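Local coordinates for protein alkaline phosphatase (Antarctic bacterium, PDB 2W5V) that probably hydrolyses phosphate monoesters through a phosphoserine intermediate, using two zinc ions and one magnesium ion held in its active site, at residues I41-G46 / Q257-G262; H263-S268 / P330-G335. The protein carries 1 engineered substitution. All coordinates share one frame; numbering follows the deposited sequence.

Interaction 1. Residues I41-G46 / Q257-G262. With MG (magnesium ion), chain I; ZN (zinc ion), chain H; ZN (zinc ion), chain G.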
ATOM      1  N   ILE B  41       2.857 -14.855   5.814  1.00 17.42           N
ATOM      2  CA  ILE B  41       1.617 -14.132   6.000  1.00 17.43           C
ATOM      3  C   ILE B  41       1.676 -13.381   7.320  1.00 14.18           C
ATOM      4  O   ILE B  41       1.851 -13.979   8.383  1.00 17.83           O
ATOM      5  CB  ILE B  41       0.416 -15.093   6.032  1.00 18.11           C
ATOM      6  CG1 ILE B  41       0.294 -15.845   4.705  1.00 17.24           C
ATOM      7  CG2 ILE B  41      -0.868 -14.341   6.354  1.00 18.26           C
ATOM      8  CD1 ILE B  41      -0.824 -16.885   4.697  1.00 18.78           C
ATOM      9  N   SER B  42       1.538 -12.067   7.239  1.00 13.67           N
ATOM     10  CA  SER B  42       1.435 -11.233   8.426  1.00 14.45           C
ATOM     11  C   SER B  42      -0.047 -10.982   8.657  1.00 18.31           C
ATOM     12  O   SER B  42      -0.676 -10.205   7.932  1.00 24.05           O
ATOM     13  CB  SER B  42       2.156  -9.904   8.199  1.00 14.59           C
ATOM     14  OG  SER B  42       1.834  -9.367   6.923  1.00 17.24           O
ATOM     15  N   ASP B  43      -0.609 -11.643   9.660  1.00 16.05           N
ATOM     16  CA  ASP B  43      -2.038 -11.530   9.900  1.00 14.42           C
ATOM     17  C   ASP B  43      -2.395 -10.136  10.411  1.00 15.82           C
ATOM     18  O   ASP B  43      -1.885  -9.696  11.437  1.00 18.83           O
ATOM     19  CB  ASP B  43      -2.520 -12.604  10.882  1.00 13.22           C
ATOM     20  CG  ASP B  43      -4.016 -12.822  10.795  1.00 17.93           C
ATOM     21  OD1 ASP B  43      -4.747 -11.814  10.816  1.00 16.60           O
ATOM     22  OD2 ASP B  43      -4.464 -13.982  10.671  1.00 15.89           O
ATOM     23  N   GLY B  44      -3.261  -9.444   9.676  1.00 14.72           N
ATOM     24  CA  GLY B  44      -3.768  -8.157  10.104  1.00 18.86           C
ATOM     25  C   GLY B  44      -2.881  -6.967   9.771  1.00 20.82           C
ATOM     26  O   GLY B  44      -3.147  -5.857  10.232  1.00 22.13           O
ATOM     27  N   ALA B  45      -1.844  -7.180   8.964  1.00 19.68           N
ATOM     28  CA  ALA B  45      -0.915  -6.093   8.637  1.00 18.77           C
ATOM     29  C   ALA B  45      -1.279  -5.336   7.353  1.00 23.69           C
ATOM     30  O   ALA B  45      -1.065  -5.831   6.246  1.00 22.90           O
ATOM     31  CB  ALA B  45       0.522  -6.620   8.549  1.00 14.37           C
ATOM     32  N   GLY B  46      -1.823  -4.134   7.500  1.00 14.13           N
ATOM     33  CA  GLY B  46      -2.010  -3.272   6.343  1.00 16.45           C
ATOM     34  C   GLY B  46      -0.714  -2.532   6.029  1.00 17.82           C
ATOM     35  O   GLY B  46       0.300  -2.751   6.668  1.00 15.82           O
ATOM     36  N   GLN B 257       0.347 -12.871  15.432  1.00 16.61           N
ATOM     37  CA  GLN B 257      -0.143 -12.024  16.518  1.00 19.16           C
ATOM     38  C   GLN B 257      -0.167 -10.534  16.211  1.00 22.45           C
ATOM     39  O   GLN B 257      -0.578  -9.728  17.052  1.00 17.99           O
ATOM     40  CB  GLN B 257       0.611 -12.307  17.820  1.00 20.81           C
ATOM     41  CG  GLN B 257       0.496 -13.760  18.258  1.00 18.04           C
ATOM     42  CD  GLN B 257       1.001 -13.997  19.661  1.00 23.34           C
ATOM     43  OE1 GLN B 257       0.969 -13.100  20.506  1.00 30.00           O
ATOM     44  NE2 GLN B 257       1.474 -15.209  19.921  1.00 22.21           N
ATOM     45  N   ILE B 258       0.259 -10.164  15.006  1.00 19.63           N
ATOM     46  CA  ILE B 258       0.124  -8.785  14.577  1.00 18.40           C
ATOM     47  C   ILE B 258      -1.353  -8.392  14.655  1.00 16.73           C
ATOM     48  O   ILE B 258      -1.707  -7.288  15.081  1.00 23.70           O
ATOM     49  CB  ILE B 258       0.652  -8.592  13.146  1.00 19.81           C
ATOM     50  CG1 ILE B 258       2.146  -8.946  13.086  1.00 17.00           C
ATOM     51  CG2 ILE B 258       0.413  -7.156  12.688  1.00 22.94           C
ATOM     52  CD1 ILE B 258       2.653  -9.302  11.683  1.00 22.07           C
ATOM     53  N   ASP B 259      -2.213  -9.318  14.256  1.00 15.55           N
ATOM     54  CA  ASP B 259      -3.662  -9.123  14.285  1.00 16.87           C
ATOM     55  C   ASP B 259      -4.159  -8.827  15.708  1.00 16.29           C
ATOM     56  O   ASP B 259      -5.007  -7.963  15.922  1.00 18.24           O
ATOM     57  CB  ASP B 259      -4.331 -10.388  13.729  1.00 19.87           C
ATOM     58  CG  ASP B 259      -5.851 -10.303  13.717  1.00 24.48           C
ATOM     59  OD1 ASP B 259      -6.399  -9.357  13.131  1.00 26.28           O
ATOM     60  OD2 ASP B 259      -6.498 -11.200  14.284  1.00 32.53           O
ATOM     61  N   TRP B 260      -3.611  -9.539  16.685  1.00 15.44           N
ATOM     62  CA  TRP B 260      -4.069  -9.399  18.063  1.00 16.56           C
ATOM     63  C   TRP B 260      -3.691  -8.040  18.659  1.00 19.45           C
ATOM     64  O   TRP B 260      -4.467  -7.448  19.406  1.00 22.95           O
ATOM     65  CB  TRP B 260      -3.545 -10.556  18.919  1.00 21.08           C
ATOM     66  CG  TRP B 260      -3.846 -11.913  18.310  1.00 24.51           C
ATOM     67  CD1 TRP B 260      -4.636 -12.166  17.222  1.00 26.65           C
ATOM     68  CD2 TRP B 260      -3.385 -13.191  18.774  1.00 28.41           C
ATOM     69  NE1 TRP B 260      -4.681 -13.519  16.970  1.00 30.97           N
ATOM     70  CE2 TRP B 260      -3.922 -14.170  17.906  1.00 33.39           C
ATOM     71  CE3 TRP B 260      -2.567 -13.602  19.833  1.00 30.82           C
ATOM     72  CZ2 TRP B 260      -3.667 -15.535  18.065  1.00 33.03           C
ATOM     73  CZ3 TRP B 260      -2.315 -14.960  19.992  1.00 30.73           C
ATOM     74  CH2 TRP B 260      -2.866 -15.910  19.112  1.00 27.65           C
ATOM     75  N   GLY B 261      -2.509  -7.544  18.315  1.00 20.53           N
ATOM     76  CA  GLY B 261      -2.120  -6.195  18.682  1.00 21.36           C
ATOM     77  C   GLY B 261      -3.092  -5.177  18.109  1.00 24.56           C
ATOM     78  O   GLY B 261      -3.467  -4.215  18.786  1.00 23.20           O
ATOM     79  N   GLY B 262      -3.499  -5.384  16.857  1.00 20.06           N
ATOM     80  CA  GLY B 262      -4.464  -4.510  16.202  1.00 16.07           C
ATOM     81  C   GLY B 262      -5.830  -4.521  16.882  1.00 21.67           C
ATOM     82  O   GLY B 262      -6.437  -3.475  17.102  1.00 20.18           O
TER
HETATM   83 MG    MG I1378      -3.985 -15.751  11.681  1.00 18.17          MG
HETATM   84 ZN    ZN H1377      -6.488 -12.313   9.954  1.00 19.01          ZN
HETATM   85 ZN    ZN G1376      -8.596 -10.599  13.627  0.90 24.13          ZN
HETATM   86  O   HOH W   1      -2.703  -5.294  13.183  1.00 26.22           O
HETATM   87  O   HOH W   2      -9.621 -12.605  14.879  1.00 38.92           O
HETATM   88  O   HOH W   3      -3.612 -14.574  13.498  1.00 17.09           O
HETATM   89  O   HOH W   4      -3.600 -17.787  12.655  1.00 16.99           O
HETATM   90  O   HOH W   5      -6.153 -16.031  12.417  1.00 20.67           O
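Asp43 and Asp259 lie side by side and point the same way, with OD1 of Asp43 3.3 Å from CB of Asp259 and the carboxylate planes 36° apart. In both, CG stands anti to the backbone N (chi1 -161° and 180°), and the carboxylates beyond bind one cluster of metals. Asp43 bridges two of them: OD1 binds one zinc at 2.0 Å and OD2 the magnesium at 2.1 Å. Asp259 grips the second zinc unevenly with both oxygens, OD2 at 2.3 Å and OD1 at 2.6 Å. Ile258 packs against segment 41-46: its CD1 reaches CB of Ser42 at 3.6 Å, while CG2 rests against CB of Ala45. Gly44, at positive phi in a type II turn, passes so near the helix that a CB would clash with CA of Asp259. A water donates to both Gly44 O and Ile258 O, tying the turn to the helix. Thr137 and Glu254 complete the protein ligands of the magnesium, and Asp301 and His302 join Asp43 on its zinc. With separate cations drawing on each carboxylate, the close approach of two acidic groups is probably offset by the metals that they hold in place.

Interaction 2. Residues H263-S268 / P330-G335. With MG (magnesium ion), chain J; ZN (zinc ion), chain G.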
ATOM      1  N   HIS B 263      -6.320  -5.715  17.203  1.00 20.20           N
ATOM      2  CA  HIS B 263      -7.610  -5.868  17.868  1.00 17.93           C
ATOM      3  C   HIS B 263      -7.613  -5.169  19.210  1.00 21.57           C
ATOM      4  O   HIS B 263      -8.606  -4.558  19.590  1.00 26.68           O
ATOM      5  CB  HIS B 263      -7.947  -7.346  18.073  1.00 21.47           C
ATOM      6  CG  HIS B 263      -8.526  -8.001  16.857  1.00 23.65           C
ATOM      7  ND1 HIS B 263      -9.711  -7.587  16.288  1.00 26.30           N
ATOM      8  CD2 HIS B 263      -8.090  -9.040  16.108  1.00 25.12           C
ATOM      9  CE1 HIS B 263      -9.979  -8.341  15.237  1.00 26.38           C
ATOM     10  NE2 HIS B 263      -9.015  -9.236  15.111  1.00 21.15           N
ATOM     11  N   ALA B 264      -6.496  -5.253  19.922  1.00 22.78           N
ATOM     12  CA  ALA B 264      -6.402  -4.676  21.256  1.00 22.85           C
ATOM     13  C   ALA B 264      -6.102  -3.182  21.207  1.00 28.16           C
ATOM     14  O   ALA B 264      -6.086  -2.516  22.245  1.00 27.61           O
ATOM     15  CB  ALA B 264      -5.344  -5.399  22.066  1.00 25.54           C
ATOM     16  N   ASN B 265      -5.889  -2.657  20.002  1.00 22.61           N
ATOM     17  CA  ASN B 265      -5.420  -1.278  19.832  1.00 23.35           C
ATOM     18  C   ASN B 265      -4.187  -1.034  20.700  1.00 28.87           C
ATOM     19  O   ASN B 265      -4.087  -0.027  21.416  1.00 25.09           O
ATOM     20  CB  ASN B 265      -6.528  -0.269  20.151  1.00 22.54           C
ATOM     21  CG  ASN B 265      -7.647  -0.257  19.109  1.00 22.40           C
ATOM     22  OD1 ASN B 265      -7.679  -1.066  18.169  1.00 25.87           O
ATOM     23  ND2 ASN B 265      -8.574   0.672  19.272  1.00 18.75           N
ATOM     24  N   ASN B 266      -3.255  -1.983  20.635  1.00 27.74           N
ATOM     25  CA  ASN B 266      -2.041  -1.962  21.445  1.00 24.24           C
ATOM     26  C   ASN B 266      -0.805  -1.764  20.561  1.00 23.69           C
ATOM     27  O   ASN B 266      -0.276  -2.723  20.009  1.00 22.72           O
ATOM     28  CB  ASN B 266      -1.924  -3.282  22.225  1.00 24.91           C
ATOM     29  CG  ASN B 266      -0.731  -3.307  23.170  1.00 30.83           C
ATOM     30  OD1 ASN B 266       0.253  -2.585  22.979  1.00 27.03           O
ATOM     31  ND2 ASN B 266      -0.809  -4.150  24.193  1.00 26.78           N
ATOM     32  N   ALA B 267      -0.342  -0.526  20.435  1.00 21.83           N
ATOM     33  CA  ALA B 267       0.751  -0.218  19.515  1.00 21.75           C
ATOM     34  C   ALA B 267       2.035  -1.012  19.761  1.00 21.16           C
ATOM     35  O   ALA B 267       2.619  -1.559  18.820  1.00 20.07           O
ATOM     36  CB  ALA B 267       1.049   1.294  19.496  1.00 18.39           C
ATOM     37  N   SER B 268       2.499  -1.071  21.004  1.00 22.41           N
ATOM     38  CA  SER B 268       3.774  -1.742  21.236  1.00 26.83           C
ATOM     39  C   SER B 268       3.673  -3.235  20.927  1.00 17.37           C
ATOM     40  O   SER B 268       4.623  -3.835  20.430  1.00 26.31           O
ATOM     41  CB  SER B 268       4.304  -1.510  22.653  1.00 22.90           C
ATOM     42  OG  SER B 268       3.511  -2.163  23.623  1.00 25.52           O
ATOM     43  N   PRO B 330       1.137   6.513  17.270  1.00 25.34           N
ATOM     44  CA  PRO B 330       0.184   5.598  16.625  1.00 24.62           C
ATOM     45  C   PRO B 330      -1.233   5.725  17.186  1.00 27.30           C
ATOM     46  O   PRO B 330      -1.401   5.855  18.395  1.00 26.55           O
ATOM     47  CB  PRO B 330       0.763   4.214  16.934  1.00 25.48           C
ATOM     48  CG  PRO B 330       2.220   4.455  17.123  1.00 31.56           C
ATOM     49  CD  PRO B 330       2.321   5.806  17.786  1.00 26.01           C
ATOM     50  N   THR B 331      -2.226   5.716  16.303  1.00 21.23           N
ATOM     51  CA  THR B 331      -3.634   5.751  16.692  1.00 23.09           C
ATOM     52  C   THR B 331      -4.388   4.607  16.011  1.00 25.35           C
ATOM     53  O   THR B 331      -3.877   3.975  15.081  1.00 21.47           O
ATOM     54  CB  THR B 331      -4.309   7.091  16.303  1.00 25.78           C
ATOM     55  OG1 THR B 331      -4.162   7.318  14.896  1.00 30.13           O
ATOM     56  CG2 THR B 331      -3.682   8.255  17.060  1.00 31.36           C
ATOM     57  N   PHE B 332      -5.606   4.348  16.481  1.00 17.17           N
ATOM     58  CA  PHE B 332      -6.452   3.293  15.932  1.00 20.27           C
ATOM     59  C   PHE B 332      -7.857   3.854  15.793  1.00 26.12           C
ATOM     60  O   PHE B 332      -8.212   4.811  16.475  1.00 27.25           O
ATOM     61  CB  PHE B 332      -6.530   2.112  16.905  1.00 18.91           C
ATOM     62  CG  PHE B 332      -5.230   1.394  17.125  1.00 20.96           C
ATOM     63  CD1 PHE B 332      -4.889   0.303  16.346  1.00 19.45           C
ATOM     64  CD2 PHE B 332      -4.375   1.776  18.147  1.00 24.53           C
ATOM     65  CE1 PHE B 332      -3.710  -0.376  16.560  1.00 20.25           C
ATOM     66  CE2 PHE B 332      -3.190   1.103  18.364  1.00 20.31           C
ATOM     67  CZ  PHE B 332      -2.863   0.016  17.573  1.00 21.31           C
ATOM     68  N   SER B 333      -8.678   3.239  14.951  1.00 26.78           N
ATOM     69  CA  SER B 333     -10.047   3.709  14.781  1.00 25.11           C
ATOM     70  C   SER B 333     -11.093   2.606  14.892  1.00 24.99           C
ATOM     71  O   SER B 333     -12.285   2.884  14.850  1.00 27.15           O
ATOM     72  CB  SER B 333     -10.206   4.423  13.435  1.00 18.71           C
ATOM     73  OG  SER B 333     -10.115   3.505  12.362  1.00 22.97           O
ATOM     74  N   THR B 334     -10.659   1.355  15.009  1.00 21.47           N
ATOM     75  CA  THR B 334     -11.606   0.251  15.134  1.00 19.75           C
ATOM     76  C   THR B 334     -10.991  -0.899  15.930  1.00 19.68           C
ATOM     77  O   THR B 334      -9.772  -1.021  16.030  1.00 20.89           O
ATOM     78  CB  THR B 334     -12.136  -0.232  13.740  1.00 21.87           C
ATOM     79  OG1 THR B 334     -13.006  -1.361  13.905  1.00 21.05           O
ATOM     80  CG2 THR B 334     -10.989  -0.618  12.817  1.00 20.06           C
ATOM     81  N   GLY B 335     -11.839  -1.727  16.519  1.00 18.98           N
ATOM     82  CA  GLY B 335     -11.365  -2.926  17.181  1.00 20.93           C
ATOM     83  C   GLY B 335     -11.361  -4.135  16.260  1.00 22.79           C
ATOM     84  O   GLY B 335     -10.970  -5.228  16.669  1.00 21.23           O
TER
HETATM   85 MG    MG J1379       1.449  -1.549  24.857  0.91 30.39          MG
HETATM   86 ZN    ZN G1376      -8.596 -10.599  13.627  0.90 24.13          ZN
HETATM   87  O   HOH W   6       1.794  -3.763  25.812  1.00 34.13           O
HETATM   88  O   HOH W   7       1.457   0.439  23.340  1.00 27.94           O
HETATM   89  O   HOH W   2      -9.621 -12.605  14.879  1.00 38.92           O
HETATM   90  O   HOH W   8       2.995  -0.158  26.410  1.00 35.90           O
HETATM   91  O   HOH W   9      -0.744  -1.291  26.105  1.00 47.67           O
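A Schellman motif at Asn265, which ends helix 258-263 just before helix 267-291 begins, meets the loop 330-335 and places the aromatic ring of Phe332 under the turn. CA of Asn265 sits over the ring centre, 3.5 Å from the centroid and 7° off the normal, a CH-pi contact. The Asn265 side chain runs the opposite way to that of Phe332, with the amide stacked nearly parallel to the ring and its CG 3.4 Å from CB of Phe332. CG of Phe332 stands anti to its carbonyl carbon (chi1 -65°), and the ring lies against the backbone of Asn265, with Ala267 N at its edge. Farther along, CB of Ala267 meets CB of Pro330 at 3.9 Å. An alanine in place of Phe332 would probably open a gap beneath the turn and leave CA of Asn265 without its aromatic partner. At the other end, His263 ND1 donates to Gly335 O at 2.7 Å, with the carbonyl oxygen near the imidazole plane, while NE2 binds zinc at 2.1 Å. Asn266 OD1 and Ser268 OG share a separate magnesium with four waters, and that OD1 also caps Tyr269 N. The far side of the loop faces the second subunit, where Thr331 OG1 hydrogen-bonds Ser333 OG of that chain. A zinc-bound histidine whose other ring nitrogen is steadied by a backbone carbonyl is a common second-shell feature of zinc sites.

In the fold
Interaction 1 is a buried contact on the active-site metals, whereas interaction 2 lies at the surface, their centres about 11 Å apart. They share helix 258-263 and one zinc: Asp259 of the first and His263 of the second bind it one helical turn apart, joined by His337. The segments also touch directly, through a probable hydrogen bond from Asn266 N to Gly261 O. Their chemistry differs with place. Two carboxylates bind metals beside strand 36-42; in interaction 2 only 263-268 binds metal, and a CH-pi contact, an amide-on-ring stack, apolar contacts and a single hydrogen bond join it to loop 330-335, which also borders the second subunit. That loop thus connects zinc site and dimer contact.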